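Local coordinates for protein meso-diaminopimelate dehydrogenase (PDB 3WGY) that probably catalyses, in its native form, the reversible NADP-dependent oxidative deamination of meso-diaminopimelate, and here binds 4-methyl-2-oxovalerate as a multiply substituted variant, at residues G80-F93 with M106-S120. The protein carries 6 engineered substitutions. Residues are numbered along the deposited sequence; the frame is centred on the assembly and turned at random.
Sequences GPMIASQFNTVDSF and MDEISKKAGNISLIS
Thr-89 and Ser-117 face each other on neighbouring parallel strands, their hydroxyls OG1 and OG 2.8 Å apart, on the side of the sheet where helices 80-84 and 99-113 pack. Backbone bonds set this register: Thr-89 N donates to Ile-116 O, Leu-118 N to Thr-89 O at 2.7 Å, and Asp-91 N to Leu-118 O. One step before the Thr-89/Ser-117 pair, Asn-88 extends the ladder with its side chain, OD1 accepting from Ile-116 N at 2.9 Å, while ND2 is held by Asp-64 O.

Just beyond the Val-90/Leu-118 pair, Asp-91 takes over. With CG between its backbone N and carbonyl carbon (chi1 71°), OD1 receives Ser-120 N at 3.0 Å nearly end-on and Phe-93 N from the opposite face of the carboxylate, the latter closing an Asx turn. OD2 binds His-102, and a water joins it to Thr-89 OG1 and Leu-118 O. Ser-120 OG answers by donating to Phe-93 O.

The axes of 80-84 and 106-113 run at 11° to each other and come within 9.0 Å; small Ala-84 permits this, its CB 3.8 Å from Ile-109 CG2. Met-106 bends at chi2, bringing SD 3.7 Å from Pro-81 CD, and at chi3, turning CE toward Gly-80 O and Ala-84 CB. On the reverse face, Val-90 and Leu-118 lie side by side, both meeting Ile-291 of helix 276-296.

In this beta-alpha-beta unit of the Rossmann-like domain, apolar side chains pack crossover helix 99-113 against helix 80-84 of the preceding connection, hydroxyls and water supply polar links beneath, and one carboxylate ties together the chain leaving both strands.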
loop_
_atom_site.group_PDB
_atom_site.type_symbol
_atom_site.label_atom_id
_atom_site.label_comp_id
_atom_site.label_asym_id
_atom_site.label_seq_id
_atom_site.Cartn_x
_atom_site.Cartn_y
_atom_site.Cartn_z
ATOM N N GLY B 80 -19.402 20.092 -5.189
ATOM C CA GLY B 80 -19.234 18.718 -5.612
ATOM C C GLY B 80 -20.672 18.309 -5.868
ATOM O O GLY B 80 -20.980 17.654 -6.864
ATOM N N PRO B 81 -21.586 18.704 -4.968
ATOM C CA PRO B 81 -23.015 18.404 -5.067
ATOM C C PRO B 81 -23.660 18.886 -6.363
ATOM O O PRO B 81 -24.488 18.190 -6.950
ATOM C CB PRO B 81 -23.583 19.108 -3.844
ATOM C CG PRO B 81 -22.515 18.884 -2.844
ATOM C CD PRO B 81 -21.283 19.249 -3.631
ATOM N N MET B 82 -23.281 20.076 -6.806
ATOM C CA MET B 82 -23.842 20.635 -8.024
ATOM C C MET B 82 -23.383 19.891 -9.273
ATOM O O MET B 82 -24.147 19.754 -10.234
ATOM C CB MET B 82 -23.482 22.115 -8.143
ATOM C CG MET B 82 -23.867 22.955 -6.926
ATOM S SD MET B 82 -25.535 22.627 -6.272
ATOM C CE MET B 82 -26.572 23.047 -7.693
ATOM N N ILE B 83 -22.141 19.411 -9.269
ATOM C CA ILE B 83 -21.606 18.678 -10.416
ATOM C C ILE B 83 -22.063 17.220 -10.394
ATOM O O ILE B 83 -22.271 16.610 -11.443
ATOM C CB ILE B 83 -20.056 18.657 -10.426
ATOM C CG1 ILE B 83 -19.494 20.022 -10.026
ATOM C CG2 ILE B 83 -19.557 18.250 -11.815
ATOM C CD1 ILE B 83 -19.885 21.157 -10.931
ATOM N N ALA B 84 -22.202 16.664 -9.194
ATOM C CA ALA B 84 -22.608 15.270 -9.034
ATOM C C ALA B 84 -23.957 14.952 -9.670
ATOM O O ALA B 84 -24.179 13.832 -10.126
ATOM C CB ALA B 84 -22.633 14.897 -7.554
ATOM N N SER B 85 -24.857 15.931 -9.693
ATOM C CA SER B 85 -26.176 15.729 -10.280
ATOM C C SER B 85 -26.108 15.676 -11.793
ATOM O O SER B 85 -27.105 15.395 -12.454
ATOM C CB SER B 85 -27.126 16.859 -9.879
ATOM O OG SER B 85 -27.422 16.818 -8.495
ATOM N N GLN B 86 -24.930 15.932 -12.344
ATOM C CA GLN B 86 -24.786 15.945 -13.790
ATOM C C GLN B 86 -23.667 15.069 -14.323
ATOM O O GLN B 86 -23.690 14.680 -15.491
ATOM C CB GLN B 86 -24.567 17.383 -14.258
ATOM C CG GLN B 86 -25.651 18.342 -13.795
ATOM C CD GLN B 86 -25.294 19.796 -14.041
ATOM O OE1 GLN B 86 -24.331 20.318 -13.473
ATOM N NE2 GLN B 86 -26.072 20.458 -14.889
ATOM N N PHE B 87 -22.680 14.764 -13.485
ATOM C CA PHE B 87 -21.566 13.929 -13.930
ATOM C C PHE B 87 -21.104 12.998 -12.830
ATOM O O PHE B 87 -21.488 13.149 -11.673
ATOM C CB PHE B 87 -20.356 14.783 -14.341
ATOM C CG PHE B 87 -20.671 15.879 -15.324
ATOM C CD1 PHE B 87 -21.288 17.051 -14.907
ATOM C CD2 PHE B 87 -20.338 15.742 -16.668
ATOM C CE1 PHE B 87 -21.571 18.075 -15.817
ATOM C CE2 PHE B 87 -20.615 16.758 -17.581
ATOM C CZ PHE B 87 -21.233 17.926 -17.153
ATOM N N ASN B 88 -20.287 12.017 -13.201
ATOM C CA ASN B 88 -19.709 11.117 -12.213
ATOM C C ASN B 88 -18.561 11.994 -11.745
ATOM O O ASN B 88 -17.895 12.614 -12.568
ATOM C CB ASN B 88 -19.166 9.855 -12.874
ATOM C CG ASN B 88 -20.249 9.017 -13.505
ATOM O OD1 ASN B 88 -21.243 8.686 -12.865
ATOM N ND2 ASN B 88 -20.057 8.657 -14.765
ATOM N N THR B 89 -18.318 12.071 -10.448
ATOM C CA THR B 89 -17.253 12.951 -9.993
ATOM C C THR B 89 -16.146 12.314 -9.179
ATOM O O THR B 89 -16.298 11.222 -8.637
ATOM C CB THR B 89 -17.823 14.086 -9.156
ATOM O OG1 THR B 89 -18.411 13.542 -7.967
ATOM C CG2 THR B 89 -18.874 14.847 -9.949
ATOM N N VAL B 90 -15.028 13.029 -9.112
ATOM C CA VAL B 90 -13.858 12.627 -8.353
ATOM C C VAL B 90 -13.368 13.886 -7.648
ATOM O O VAL B 90 -13.130 14.907 -8.295
ATOM C CB VAL B 90 -12.725 12.098 -9.274
ATOM C CG1 VAL B 90 -11.419 12.001 -8.491
ATOM C CG2 VAL B 90 -13.095 10.728 -9.831
ATOM N N ASP B 91 -13.241 13.831 -6.326
ATOM C CA ASP B 91 -12.750 14.987 -5.584
ATOM C C ASP B 91 -11.745 14.578 -4.512
ATOM O O ASP B 91 -11.584 13.391 -4.206
ATOM C CB ASP B 91 -13.902 15.773 -4.943
ATOM C CG ASP B 91 -14.545 15.045 -3.776
ATOM O OD1 ASP B 91 -13.810 14.575 -2.881
ATOM O OD2 ASP B 91 -15.795 14.956 -3.745
ATOM N N SER B 92 -11.075 15.567 -3.935
ATOM C CA SER B 92 -10.073 15.309 -2.911
ATOM C C SER B 92 -10.432 15.991 -1.597
ATOM O O SER B 92 -9.549 16.421 -0.853
ATOM C CB SER B 92 -8.717 15.807 -3.397
ATOM O OG SER B 92 -8.820 17.168 -3.788
ATOM N N PHE B 93 -11.731 16.101 -1.331
ATOM C CA PHE B 93 -12.237 16.721 -0.105
ATOM C C PHE B 93 -11.331 16.255 1.033
ATOM O O PHE B 93 -11.291 15.068 1.342
ATOM C CB PHE B 93 -13.686 16.269 0.105
ATOM C CG PHE B 93 -14.409 16.999 1.198
ATOM C CD1 PHE B 93 -14.299 16.585 2.525
ATOM C CD2 PHE B 93 -15.213 18.095 0.902
ATOM C CE1 PHE B 93 -14.986 17.252 3.539
ATOM C CE2 PHE B 93 -15.903 18.769 1.914
ATOM C CZ PHE B 93 -15.790 18.345 3.230
ATOM N N MET B 106 -23.038 13.760 -0.988
ATOM C CA MET B 106 -22.703 13.291 -2.325
ATOM C C MET B 106 -23.398 11.980 -2.681
ATOM O O MET B 106 -23.719 11.741 -3.846
ATOM C CB MET B 106 -21.190 13.120 -2.450
ATOM C CG MET B 106 -20.406 14.405 -2.280
ATOM S SD MET B 106 -20.750 15.577 -3.589
ATOM C CE MET B 106 -19.722 14.970 -4.913
ATOM N N ASP B 107 -23.628 11.135 -1.679
ATOM C CA ASP B 107 -24.280 9.847 -1.900
ATOM C C ASP B 107 -25.717 10.042 -2.374
ATOM O O ASP B 107 -26.145 9.429 -3.352
ATOM C CB ASP B 107 -24.257 9.013 -0.613
ATOM C CG ASP B 107 -24.711 7.579 -0.840
ATOM O OD1 ASP B 107 -24.269 6.961 -1.833
ATOM O OD2 ASP B 107 -25.502 7.064 -0.018
ATOM N N GLU B 108 -26.455 10.904 -1.683
ATOM C CA GLU B 108 -27.838 11.184 -2.051
ATOM C C GLU B 108 -27.916 11.716 -3.479
ATOM O O GLU B 108 -28.616 11.161 -4.325
ATOM C CB GLU B 108 -28.446 12.208 -1.089
ATOM C CG GLU B 108 -29.152 13.372 -1.784
ATOM C CD GLU B 108 -29.782 14.341 -0.810
ATOM O OE1 GLU B 108 -30.750 13.941 -0.126
ATOM O OE2 GLU B 108 -29.308 15.496 -0.725
ATOM N N ILE B 109 -27.187 12.797 -3.735
ATOM C CA ILE B 109 -27.170 13.429 -5.046
ATOM C C ILE B 109 -26.726 12.477 -6.148
ATOM O O ILE B 109 -27.306 12.465 -7.233
ATOM C CB ILE B 109 -26.242 14.653 -5.036
ATOM C CG1 ILE B 109 -26.724 15.646 -3.975
ATOM C CG2 ILE B 109 -26.219 15.297 -6.409
ATOM C CD1 ILE B 109 -25.642 16.546 -3.428
ATOM N N SER B 110 -25.695 11.684 -5.867
ATOM C CA SER B 110 -25.178 10.730 -6.841
ATOM C C SER B 110 -26.248 9.717 -7.247
ATOM O O SER B 110 -26.562 9.568 -8.432
ATOM C CB SER B 110 -23.966 9.993 -6.263
ATOM O OG SER B 110 -22.922 10.902 -5.965
ATOM N N LYS B 111 -26.801 9.019 -6.262
ATOM C CA LYS B 111 -27.836 8.025 -6.532
ATOM C C LYS B 111 -29.007 8.662 -7.275
ATOM O O LYS B 111 -29.376 8.230 -8.367
ATOM C CB LYS B 111 -28.320 7.393 -5.222
ATOM C CG LYS B 111 -27.320 6.415 -4.609
ATOM C CD LYS B 111 -27.830 5.812 -3.306
ATOM C CE LYS B 111 -26.849 4.780 -2.772
ATOM N NZ LYS B 111 -27.220 4.272 -1.424
ATOM N N LYS B 112 -29.570 9.702 -6.676
ATOM C CA LYS B 112 -30.693 10.425 -7.255
ATOM C C LYS B 112 -30.472 10.713 -8.745
ATOM O O LYS B 112 -31.421 10.726 -9.530
ATOM C CB LYS B 112 -30.887 11.731 -6.480
ATOM C CG LYS B 112 -32.181 12.480 -6.746
ATOM C CD LYS B 112 -32.280 13.669 -5.797
ATOM C CE LYS B 112 -33.514 14.514 -6.050
ATOM N NZ LYS B 112 -33.544 15.692 -5.131
ATOM N N ALA B 113 -29.220 10.916 -9.139
ATOM C CA ALA B 113 -28.909 11.218 -10.532
ATOM C C ALA B 113 -28.438 10.019 -11.352
ATOM O O ALA B 113 -28.279 10.123 -12.568
ATOM C CB ALA B 113 -27.860 12.323 -10.592
ATOM N N GLY B 114 -28.213 8.886 -10.695
ATOM C CA GLY B 114 -27.744 7.710 -11.408
ATOM C C GLY B 114 -26.274 7.815 -11.784
ATOM O O GLY B 114 -25.847 7.296 -12.817
ATOM N N ASN B 115 -25.499 8.494 -10.943
ATOM C CA ASN B 115 -24.067 8.675 -11.176
ATOM C C ASN B 115 -23.271 8.152 -9.990
ATOM O O ASN B 115 -23.838 7.771 -8.969
ATOM C CB ASN B 115 -23.747 10.158 -11.362
ATOM C CG ASN B 115 -24.343 10.727 -12.627
ATOM O OD1 ASN B 115 -24.681 11.913 -12.685
ATOM N ND2 ASN B 115 -24.462 9.896 -13.655
ATOM N N ILE B 116 -21.951 8.141 -10.122
ATOM C CA ILE B 116 -21.098 7.682 -9.038
ATOM C C ILE B 116 -20.121 8.795 -8.707
ATOM O O ILE B 116 -19.621 9.471 -9.598
ATOM C CB ILE B 116 -20.324 6.396 -9.421
ATOM C CG1 ILE B 116 -19.258 6.087 -8.363
ATOM C CG2 ILE B 116 -19.688 6.554 -10.790
ATOM C CD1 ILE B 116 -18.566 4.758 -8.567
ATOM N N SER B 117 -19.866 8.991 -7.417
ATOM C CA SER B 117 -18.952 10.040 -6.977
ATOM C C SER B 117 -17.891 9.528 -6.020
ATOM O O SER B 117 -18.206 8.930 -4.995
ATOM C CB SER B 117 -19.720 11.170 -6.286
ATOM O OG SER B 117 -20.546 11.859 -7.202
ATOM N N LEU B 118 -16.633 9.768 -6.359
ATOM C CA LEU B 118 -15.529 9.360 -5.500
ATOM C C LEU B 118 -15.111 10.566 -4.665
ATOM O O LEU B 118 -14.727 11.600 -5.204
ATOM C CB LEU B 118 -14.342 8.879 -6.339
ATOM C CG LEU B 118 -13.044 8.702 -5.547
ATOM C CD1 LEU B 118 -13.272 7.691 -4.429
ATOM C CD2 LEU B 118 -11.920 8.242 -6.485
ATOM N N ILE B 119 -15.202 10.440 -3.350
ATOM C CA ILE B 119 -14.815 11.539 -2.476
ATOM C C ILE B 119 -13.543 11.227 -1.691
ATOM O O ILE B 119 -13.193 10.064 -1.484
ATOM C CB ILE B 119 -15.910 11.864 -1.444
ATOM C CG1 ILE B 119 -15.938 10.780 -0.368
ATOM C CG2 ILE B 119 -17.280 11.941 -2.132
ATOM C CD1 ILE B 119 -16.661 11.188 0.889
ATOM N N SER B 120 -12.856 12.287 -1.279
ATOM C CA SER B 120 -11.656 12.198 -0.467
ATOM C C SER B 120 -10.488 11.341 -0.951
ATOM O O SER B 120 -9.941 10.540 -0.184
ATOM C CB SER B 120 -12.047 11.760 0.947
ATOM O OG SER B 120 -12.999 12.649 1.518
HETATM O O HOH W 1 -29.161 14.163 -8.046
HETATM O O HOH W 2 -22.859 6.623 -13.540
HETATM O O HOH W 3 -16.565 13.766 -5.908
#